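Local coordinates for thiol-disulfide oxidoreductase (Bacteroides thetaiotaomicron, PDB 3FW2), which probably acts as an oxidoreductase of thiols and disulfides, this chain being the C-terminal, thioredoxin-like domain of a longer TlpA-like protein, at residues Lys4-Pro12 with Leu123-Lys132; Gln33-Trp44 with Asn67-Asp78. One frame throughout, in Å; residues are numbered along the deposited sequence.

In the fold
Both contacts belong to one thioredoxin-like domain and meet on its five-stranded mixed sheet. Interaction 2 pairs strands 35-41 and 70-76, its centre about 2 Å from the centre of the chain; interaction 1 lies at the sheet's border, where the N-terminal residues 4-12 run beside the hairpin arm 129-132, and the two contact centres are about 14 Å apart. Strand 119-123 and the turn after it link them: L123 N probably donates a hydrogen bond to L36 O (2.8 Å), and S125 of the turn packs on K34. Along the chain, interaction 2 is nested within interaction 1, so the long loop closed at the sheet edge contains the central beta-alpha-beta unit in sequence.

Interaction 1 of 2, residues Lys4-Pro12 with Leu123-Lys132; sequences KSEIGKYAP and LSSDGKILAK
The carbonyl oxygen of I129 takes the backbone N-H of G8 at 2.7 Å, in the carbonyl plane. Two more backbone bonds, I129 N to K9 O at 2.9 Å and A11 N to G127 O at 2.8 Å, bracket the single bridge of Y10 with K128. G8 is the third residue of the type II turn E6-K9, where a phi of 91° suits glycine; G127, with the same phi, is the last residue of the type I turn S124-G127. The I129 side chain packs between S5 and I7: with CG1 beside its backbone N (chi1 -63°), the chain carries CD1 to 3.5 Å from S5 CA, while CG2 lies 4.2 Å from I7 CG1. A11, small enough to face inward, sets CB 3.6 Å from L123 CD1. The K128 chain, bent at chi2 and chi3, lays CD over one face of the Y10 ring, 4.1 Å from its centroid, as a CH-pi contact. With an alanine in place of K128 this aliphatic cover would be lost, and the ring would probably turn more freely. K132 NZ bonds S5 O at 2.9 Å from above the carbonyl plane. The N-terminal residues thus lie along edge strand 129-132, whose I129 and K132 pack on I121 of strand 119-123, while Y112 receives A11 and bonds P12 O.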
loop_
_atom_site.group_PDB
_atom_site.type_symbol
_atom_site.label_atom_id
_atom_site.label_comp_id
_atom_site.label_asym_id
_atom_site.label_seq_id
_atom_site.Cartn_x
_atom_site.Cartn_y
_atom_site.Cartn_z
ATOM N N LYS A 4 -3.644 16.944 8.850
ATOM C CA LYS A 4 -2.392 17.259 9.534
ATOM C C LYS A 4 -1.205 17.283 8.571
ATOM O O LYS A 4 -0.133 17.770 8.931
ATOM C CB LYS A 4 -2.117 16.245 10.653
ATOM C CG LYS A 4 -3.099 16.310 11.822
ATOM C CD LYS A 4 -2.922 17.546 12.696
ATOM C CE LYS A 4 -3.079 17.228 14.218
ATOM N NZ LYS A 4 -4.467 16.881 14.666
ATOM N N SER A 5 -1.377 16.722 7.368
ATOM C CA SER A 5 -0.307 16.756 6.364
ATOM C C SER A 5 -0.710 17.532 5.102
ATOM O O SER A 5 -0.198 17.259 4.031
ATOM C CB SER A 5 0.141 15.357 5.991
ATOM O OG SER A 5 -0.985 14.618 5.598
ATOM N N GLU A 6 -1.577 18.529 5.243
ATOM C CA GLU A 6 -1.861 19.424 4.123
ATOM C C GLU A 6 -0.774 20.492 3.951
ATOM O O GLU A 6 -0.070 20.874 4.903
ATOM C CB GLU A 6 -3.259 20.060 4.256
ATOM C CG GLU A 6 -3.410 21.085 5.361
ATOM C CD GLU A 6 -4.754 21.775 5.325
ATOM O OE1 GLU A 6 -5.789 21.084 5.517
ATOM O OE2 GLU A 6 -4.768 23.010 5.111
ATOM N N ILE A 7 -0.638 20.975 2.713
ATOM C CA ILE A 7 0.359 21.998 2.379
ATOM C C ILE A 7 0.259 23.188 3.345
ATOM O O ILE A 7 -0.829 23.622 3.686
ATOM C CB ILE A 7 0.262 22.430 0.877
ATOM C CG1 ILE A 7 0.803 21.287 -0.020
ATOM C CG2 ILE A 7 1.051 23.713 0.666
ATOM C CD1 ILE A 7 0.259 21.338 -1.478
ATOM N N GLY A 8 1.393 23.678 3.837
ATOM C CA GLY A 8 1.422 24.814 4.752
ATOM C C GLY A 8 1.367 24.456 6.240
ATOM O O GLY A 8 1.653 25.304 7.089
ATOM N N LYS A 9 1.018 23.210 6.558
ATOM C CA LYS A 9 1.007 22.725 7.942
ATOM C C LYS A 9 2.408 22.331 8.301
ATOM O O LYS A 9 3.228 22.107 7.413
ATOM C CB LYS A 9 0.103 21.503 8.074
ATOM C CG LYS A 9 -1.371 21.771 7.845
ATOM C CD LYS A 9 -2.007 22.393 9.059
ATOM C CE LYS A 9 -3.459 22.800 8.783
ATOM N NZ LYS A 9 -4.318 21.642 8.389
ATOM N N TYR A 10 2.704 22.234 9.595
ATOM C CA TYR A 10 3.969 21.668 10.026
ATOM C C TYR A 10 3.901 20.148 9.912
ATOM O O TYR A 10 2.889 19.554 10.279
ATOM C CB TYR A 10 4.250 22.061 11.469
ATOM C CG TYR A 10 4.703 23.482 11.638
ATOM C CD1 TYR A 10 5.932 23.902 11.106
ATOM C CD2 TYR A 10 3.945 24.400 12.364
ATOM C CE1 TYR A 10 6.396 25.194 11.293
ATOM C CE2 TYR A 10 4.396 25.708 12.552
ATOM C CZ TYR A 10 5.624 26.099 12.011
ATOM O OH TYR A 10 6.098 27.394 12.179
ATOM N N ALA A 11 4.984 19.545 9.410
ATOM C CA ALA A 11 5.088 18.087 9.220
ATOM C C ALA A 11 4.775 17.326 10.535
ATOM O O ALA A 11 5.354 17.644 11.548
ATOM C CB ALA A 11 6.530 17.736 8.769
ATOM N N PRO A 12 3.915 16.284 10.491
ATOM C CA PRO A 12 3.821 15.393 11.661
ATOM C C PRO A 12 5.157 14.781 12.083
ATOM O O PRO A 12 6.045 14.502 11.235
ATOM C CB PRO A 12 2.864 14.278 11.193
ATOM C CG PRO A 12 1.977 14.957 10.116
ATOM C CD PRO A 12 2.965 15.908 9.422
ATOM N N LEU A 123 9.505 19.280 2.546
ATOM C CA LEU A 123 9.447 20.134 3.716
ATOM C C LEU A 123 10.443 21.252 3.621
ATOM O O LEU A 123 11.579 21.046 3.215
ATOM C CB LEU A 123 9.769 19.334 4.952
ATOM C CG LEU A 123 9.032 18.010 5.189
ATOM C CD1 LEU A 123 9.351 17.355 6.597
ATOM C CD2 LEU A 123 7.521 18.321 5.046
ATOM N N SER A 124 10.049 22.426 4.107
ATOM C CA SER A 124 11.027 23.496 4.314
ATOM C C SER A 124 11.930 23.150 5.521
ATOM O O SER A 124 11.641 22.203 6.285
ATOM C CB SER A 124 10.263 24.830 4.479
ATOM O OG SER A 124 9.732 24.900 5.775
ATOM N N SER A 125 13.016 23.899 5.735
ATOM C CA SER A 125 13.910 23.601 6.897
ATOM C C SER A 125 13.223 23.796 8.238
ATOM O O SER A 125 13.636 23.186 9.222
ATOM C CB SER A 125 15.196 24.404 6.867
ATOM O OG SER A 125 14.908 25.798 6.988
ATOM N N ASP A 126 12.158 24.596 8.278
ATOM C CA ASP A 126 11.374 24.714 9.514
ATOM C C ASP A 126 10.257 23.668 9.671
ATOM O O ASP A 126 9.461 23.732 10.627
ATOM C CB ASP A 126 10.835 26.150 9.697
ATOM C CG ASP A 126 9.788 26.521 8.694
ATOM O OD1 ASP A 126 9.494 25.714 7.775
ATOM O OD2 ASP A 126 9.214 27.625 8.838
ATOM N N GLY A 127 10.198 22.696 8.753
ATOM C CA GLY A 127 9.234 21.632 8.851
ATOM C C GLY A 127 7.914 21.880 8.152
ATOM O O GLY A 127 7.010 21.037 8.219
ATOM N N LYS A 128 7.764 23.013 7.476
ATOM C CA LYS A 128 6.491 23.329 6.827
ATOM C C LYS A 128 6.347 22.467 5.562
ATOM O O LYS A 128 7.331 22.310 4.857
ATOM C CB LYS A 128 6.484 24.777 6.358
ATOM C CG LYS A 128 5.183 25.422 6.436
ATOM C CD LYS A 128 4.957 25.920 7.893
ATOM C CE LYS A 128 5.856 27.087 8.266
ATOM N NZ LYS A 128 5.528 27.588 9.635
ATOM N N ILE A 129 5.140 21.991 5.273
ATOM C CA ILE A 129 4.856 21.208 4.096
ATOM C C ILE A 129 4.712 22.121 2.896
ATOM O O ILE A 129 3.721 22.915 2.803
ATOM C CB ILE A 129 3.617 20.332 4.268
ATOM C CG1 ILE A 129 3.868 19.316 5.387
ATOM C CG2 ILE A 129 3.261 19.591 2.927
ATOM C CD1 ILE A 129 2.638 18.587 5.856
ATOM N N LEU A 130 5.698 22.021 1.999
ATOM C CA LEU A 130 5.747 22.834 0.772
ATOM C C LEU A 130 4.985 22.241 -0.413
ATOM O O LEU A 130 4.330 22.972 -1.167
ATOM C CB LEU A 130 7.192 23.125 0.354
ATOM C CG LEU A 130 8.097 23.822 1.362
ATOM C CD1 LEU A 130 9.567 23.903 0.851
ATOM C CD2 LEU A 130 7.502 25.235 1.682
ATOM N N ALA A 131 5.066 20.936 -0.601
ATOM C CA ALA A 131 4.460 20.273 -1.741
ATOM C C ALA A 131 4.409 18.789 -1.487
ATOM O O ALA A 131 5.137 18.266 -0.663
ATOM C CB ALA A 131 5.298 20.513 -3.007
ATOM N N LYS A 132 3.508 18.133 -2.195
ATOM C CA LYS A 132 3.380 16.693 -2.147
ATOM C C LYS A 132 3.330 16.125 -3.552
ATOM O O LYS A 132 2.724 16.737 -4.479
ATOM C CB LYS A 132 2.102 16.293 -1.418
ATOM C CG LYS A 132 2.052 16.695 0.034
ATOM C CD LYS A 132 0.643 16.723 0.624
ATOM C CE LYS A 132 0.073 15.348 0.752
ATOM N NZ LYS A 132 -0.804 15.196 2.024
#

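Interaction 2 of 2, residues Gln33-Trp44 with Asn67-Asp78; sequences QKSLLINFWASW and NKYIGMLGISLD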
loop_
_atom_site.group_PDB
_atom_site.type_symbol
_atom_site.label_atom_id
_atom_site.label_comp_id
_atom_site.label_asym_id
_atom_site.label_seq_id
_atom_site.Cartn_x
_atom_site.Cartn_y
_atom_site.Cartn_z
ATOM N N GLN A 33 18.544 22.092 9.415
ATOM C CA GLN A 33 18.710 23.338 8.673
ATOM C C GLN A 33 18.636 23.190 7.164
ATOM O O GLN A 33 18.942 24.125 6.439
ATOM C CB GLN A 33 19.971 24.129 9.082
ATOM C CG GLN A 33 19.835 24.940 10.357
ATOM C CD GLN A 33 19.184 24.188 11.511
ATOM O OE1 GLN A 33 19.777 23.262 12.095
ATOM N NE2 GLN A 33 17.957 24.593 11.859
ATOM N N LYS A 34 18.186 22.032 6.693
ATOM C CA LYS A 34 17.933 21.821 5.279
ATOM C C LYS A 34 16.437 21.558 5.033
ATOM O O LYS A 34 15.739 21.052 5.885
ATOM C CB LYS A 34 18.704 20.589 4.799
ATOM C CG LYS A 34 20.207 20.676 5.064
ATOM C CD LYS A 34 20.939 19.652 4.183
ATOM C CE LYS A 34 22.396 19.552 4.513
ATOM N NZ LYS A 34 22.982 18.439 3.697
ATOM N N SER A 35 15.999 21.891 3.843
ATOM C CA SER A 35 14.722 21.407 3.327
ATOM C C SER A 35 14.870 19.907 3.088
ATOM O O SER A 35 15.990 19.402 2.965
ATOM C CB SER A 35 14.372 22.113 2.043
ATOM O OG SER A 35 14.186 23.509 2.273
ATOM N N LEU A 36 13.757 19.182 3.082
ATOM C CA LEU A 36 13.825 17.729 3.080
ATOM C C LEU A 36 12.792 17.148 2.123
ATOM O O LEU A 36 11.611 17.405 2.260
ATOM C CB LEU A 36 13.634 17.185 4.485
ATOM C CG LEU A 36 13.723 15.685 4.695
ATOM C CD1 LEU A 36 15.075 15.086 4.332
ATOM C CD2 LEU A 36 13.323 15.366 6.177
ATOM N N LEU A 37 13.276 16.342 1.169
ATOM C CA LEU A 37 12.443 15.583 0.263
ATOM C C LEU A 37 12.346 14.165 0.791
ATOM O O LEU A 37 13.345 13.459 0.870
ATOM C CB LEU A 37 13.064 15.551 -1.124
ATOM C CG LEU A 37 12.271 14.760 -2.170
ATOM C CD1 LEU A 37 10.880 15.341 -2.485
ATOM C CD2 LEU A 37 13.070 14.662 -3.462
ATOM N N ILE A 38 11.120 13.779 1.130
ATOM C CA ILE A 38 10.815 12.470 1.745
ATOM C C ILE A 38 10.060 11.651 0.738
ATOM O O ILE A 38 9.039 12.137 0.213
ATOM C CB ILE A 38 9.966 12.584 2.985
ATOM C CG1 ILE A 38 10.676 13.404 4.081
ATOM C CG2 ILE A 38 9.645 11.212 3.537
ATOM C CD1 ILE A 38 9.793 13.561 5.361
ATOM N N ASN A 39 10.623 10.496 0.340
ATOM C CA ASN A 39 9.940 9.587 -0.587
ATOM C C ASN A 39 9.477 8.316 0.122
ATOM O O ASN A 39 10.208 7.724 0.959
ATOM C CB ASN A 39 10.770 9.285 -1.823
ATOM C CG ASN A 39 11.916 8.305 -1.557
ATOM O OD1 ASN A 39 11.835 7.089 -1.897
ATOM N ND2 ASN A 39 12.950 8.797 -0.983
ATOM N N PHE A 40 8.285 7.886 -0.212
ATOM C CA PHE A 40 7.682 6.701 0.373
ATOM C C PHE A 40 7.565 5.591 -0.691
ATOM O O PHE A 40 7.203 5.851 -1.844
ATOM C CB PHE A 40 6.266 6.993 0.851
ATOM C CG PHE A 40 6.177 7.972 2.008
ATOM C CD1 PHE A 40 6.181 7.530 3.305
ATOM C CD2 PHE A 40 6.154 9.319 1.781
ATOM C CE1 PHE A 40 6.090 8.424 4.376
ATOM C CE2 PHE A 40 6.082 10.210 2.871
ATOM C CZ PHE A 40 6.049 9.730 4.144
ATOM N N TRP A 41 7.885 4.359 -0.291
ATOM C CA TRP A 41 7.975 3.257 -1.232
ATOM C C TRP A 41 7.894 1.953 -0.442
ATOM O O TRP A 41 7.837 1.954 0.797
ATOM C CB TRP A 41 9.322 3.312 -1.972
ATOM C CG TRP A 41 10.521 3.073 -1.106
ATOM C CD1 TRP A 41 11.030 3.912 -0.153
ATOM C CD2 TRP A 41 11.320 1.880 -1.049
ATOM N NE1 TRP A 41 12.102 3.335 0.466
ATOM C CE2 TRP A 41 12.304 2.090 -0.047
ATOM C CE3 TRP A 41 11.322 0.688 -1.761
ATOM C CZ2 TRP A 41 13.283 1.138 0.242
ATOM C CZ3 TRP A 41 12.275 -0.259 -1.472
ATOM C CH2 TRP A 41 13.229 -0.038 -0.463
ATOM N N ALA A 42 7.920 0.835 -1.150
ATOM C CA ALA A 42 8.130 -0.463 -0.525
ATOM C C ALA A 42 8.668 -1.460 -1.512
ATOM O O ALA A 42 8.335 -1.439 -2.715
ATOM C CB ALA A 42 6.823 -1.030 0.070
ATOM N N SER A 43 9.486 -2.400 -1.036
ATOM C CA SER A 43 10.030 -3.414 -1.928
ATOM C C SER A 43 8.953 -4.350 -2.486
ATOM O O SER A 43 9.107 -4.966 -3.535
ATOM C CB SER A 43 11.164 -4.197 -1.221
ATOM O OG SER A 43 10.626 -5.248 -0.426
ATOM N N TRP A 44 7.871 -4.517 -1.754
ATOM C CA TRP A 44 6.736 -5.297 -2.203
ATOM C C TRP A 44 5.864 -4.574 -3.264
ATOM O O TRP A 44 4.822 -5.136 -3.740
ATOM C CB TRP A 44 5.880 -5.753 -0.997
ATOM C CG TRP A 44 5.340 -4.687 -0.062
ATOM C CD1 TRP A 44 5.810 -4.395 1.185
ATOM C CD2 TRP A 44 4.218 -3.830 -0.277
ATOM N NE1 TRP A 44 5.046 -3.413 1.751
ATOM C CE2 TRP A 44 4.059 -3.052 0.876
ATOM C CE3 TRP A 44 3.306 -3.654 -1.344
ATOM C CZ2 TRP A 44 3.043 -2.077 1.009
ATOM C CZ3 TRP A 44 2.287 -2.672 -1.197
ATOM C CH2 TRP A 44 2.181 -1.901 -0.044
ATOM N N ASN A 67 24.957 19.014 -0.738
ATOM C CA ASN A 67 24.342 20.339 -0.878
ATOM C C ASN A 67 23.889 20.847 0.473
ATOM O O ASN A 67 23.373 20.075 1.272
ATOM C CB ASN A 67 23.118 20.278 -1.813
ATOM C CG ASN A 67 22.623 21.627 -2.211
ATOM O OD1 ASN A 67 21.801 22.215 -1.536
ATOM N ND2 ASN A 67 23.169 22.171 -3.307
ATOM N N LYS A 68 24.078 22.132 0.731
ATOM C CA LYS A 68 23.764 22.713 2.039
ATOM C C LYS A 68 22.286 22.878 2.301
ATOM O O LYS A 68 21.888 23.099 3.440
ATOM C CB LYS A 68 24.364 24.120 2.197
ATOM C CG LYS A 68 25.758 24.211 2.608
ATOM C CD LYS A 68 26.142 25.665 2.811
ATOM C CE LYS A 68 26.626 26.276 1.543
ATOM N NZ LYS A 68 28.130 26.202 1.508
ATOM N N TYR A 69 21.466 22.815 1.259
ATOM C CA TYR A 69 20.109 23.338 1.359
ATOM C C TYR A 69 19.019 22.293 1.251
ATOM O O TYR A 69 17.895 22.591 1.553
ATOM C CB TYR A 69 19.906 24.442 0.333
ATOM C CG TYR A 69 20.954 25.533 0.485
ATOM C CD1 TYR A 69 21.035 26.264 1.644
ATOM C CD2 TYR A 69 21.917 25.730 -0.513
ATOM C CE1 TYR A 69 22.062 27.235 1.810
ATOM C CE2 TYR A 69 22.923 26.692 -0.377
ATOM C CZ TYR A 69 22.978 27.434 0.783
ATOM O OH TYR A 69 24.011 28.369 0.925
ATOM N N ILE A 70 19.365 21.104 0.781
ATOM C CA ILE A 70 18.393 20.050 0.493
ATOM C C ILE A 70 18.960 18.703 0.929
ATOM O O ILE A 70 20.131 18.386 0.664
ATOM C CB ILE A 70 17.936 20.040 -1.010
ATOM C CG1 ILE A 70 16.860 18.957 -1.252
ATOM C CG2 ILE A 70 19.048 19.716 -1.929
ATOM C CD1 ILE A 70 15.515 19.272 -0.583
ATOM N N GLY A 71 18.103 17.944 1.628
ATOM C CA GLY A 71 18.364 16.574 2.007
ATOM C C GLY A 71 17.274 15.635 1.496
ATOM O O GLY A 71 16.188 16.089 1.134
HETATM N N MSE A 72 17.573 14.334 1.492
HETATM C CA MSE A 72 16.629 13.306 1.020
HETATM C C MSE A 72 16.505 12.157 2.014
HETATM O O MSE A 72 17.516 11.655 2.585
HETATM C CB MSE A 72 17.085 12.759 -0.336
HETATM C CG MSE A 72 17.013 13.766 -1.401
HETATM SE SE MSE A 72 17.829 13.024 -3.078
HETATM C CE MSE A 72 16.673 11.461 -3.399
ATOM N N LEU A 73 15.278 11.670 2.203
ATOM C CA LEU A 73 15.037 10.554 3.104
ATOM C C LEU A 73 14.020 9.616 2.432
ATOM O O LEU A 73 12.943 10.056 2.091
ATOM C CB LEU A 73 14.391 11.015 4.423
ATOM C CG LEU A 73 14.062 9.936 5.449
ATOM C CD1 LEU A 73 15.310 9.145 5.856
ATOM C CD2 LEU A 73 13.353 10.587 6.666
ATOM N N GLY A 74 14.334 8.329 2.382
ATOM C CA GLY A 74 13.402 7.320 1.903
ATOM C C GLY A 74 12.793 6.626 3.103
ATOM O O GLY A 74 13.506 6.149 3.996
ATOM N N ILE A 75 11.474 6.548 3.094
ATOM C CA ILE A 75 10.700 5.838 4.096
ATOM C C ILE A 75 10.000 4.661 3.449
ATOM O O ILE A 75 9.165 4.832 2.546
ATOM C CB ILE A 75 9.678 6.739 4.752
ATOM C CG1 ILE A 75 10.384 7.909 5.473
ATOM C CG2 ILE A 75 8.822 5.926 5.709
ATOM C CD1 ILE A 75 9.503 8.859 6.231
ATOM N N SER A 76 10.358 3.459 3.864
ATOM C CA SER A 76 9.732 2.267 3.325
ATOM C C SER A 76 8.574 1.771 4.156
ATOM O O SER A 76 8.618 1.822 5.398
ATOM C CB SER A 76 10.725 1.133 3.203
ATOM O OG SER A 76 10.087 -0.065 2.723
ATOM N N LEU A 77 7.581 1.235 3.460
ATOM C CA LEU A 77 6.459 0.538 4.068
ATOM C C LEU A 77 6.613 -0.983 3.972
ATOM O O LEU A 77 5.630 -1.743 4.063
ATOM C CB LEU A 77 5.131 1.044 3.487
ATOM C CG LEU A 77 4.962 2.550 3.590
ATOM C CD1 LEU A 77 3.620 2.914 2.947
ATOM C CD2 LEU A 77 5.053 3.089 5.040
ATOM N N ASP A 78 7.839 -1.451 3.817
ATOM C CA ASP A 78 8.133 -2.875 3.921
ATOM C C ASP A 78 7.824 -3.435 5.327
ATOM O O ASP A 78 7.892 -2.713 6.356
ATOM C CB ASP A 78 9.600 -3.156 3.632
ATOM C CG ASP A 78 9.896 -3.266 2.168
ATOM O OD1 ASP A 78 9.383 -4.217 1.562
ATOM O OD2 ASP A 78 10.632 -2.437 1.626
HETATM O O HOH W 1 16.490 24.970 2.316
#
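S43 and D78 meet just beyond the strand ends: S43 OG donates to D78 OD1 at 2.6 Å and S43 N to OD2 at 2.9 Å, both on syn sides of the carboxylate. S76 OG also donates to OD2, from the same face as S43 N, and accepts D78 N in an ST turn; the two hydroxyls and the S43 N-H together hold the carboxylate's rotation. The W44 indole, nearly perpendicular to that carboxylate, gives NE1 to L77 O at 2.9 Å. W41 turns CG between its backbone N and carbonyl carbon (chi1 66°), which brings a ring face over S76 CB, 4.0 Å from the five-membered ring's centroid. Behind these lies the parallel ladder, S35 with I70 through W41 with S76, its strand axes 24° apart. On the face that carries I38 and F40, branched I75 puts CD1 3.6 Å from I38 CG2 and CB 3.9 Å from F40 CD1; on the other, bare G74 lets N39 ND2 approach its CA to 3.3 Å. At the far end K34 stretches NZ to N67 O at 3.0 Å. The two strands and helix 48-64 between them form the beta-alpha-beta unit of the thioredoxin fold: that helix covers L37 and M72, helix 136-149 S35 and I70, and W84 of helix 81-90 meets W41, S76 and D78, while strands 119-123 and 96-98 flank the pair.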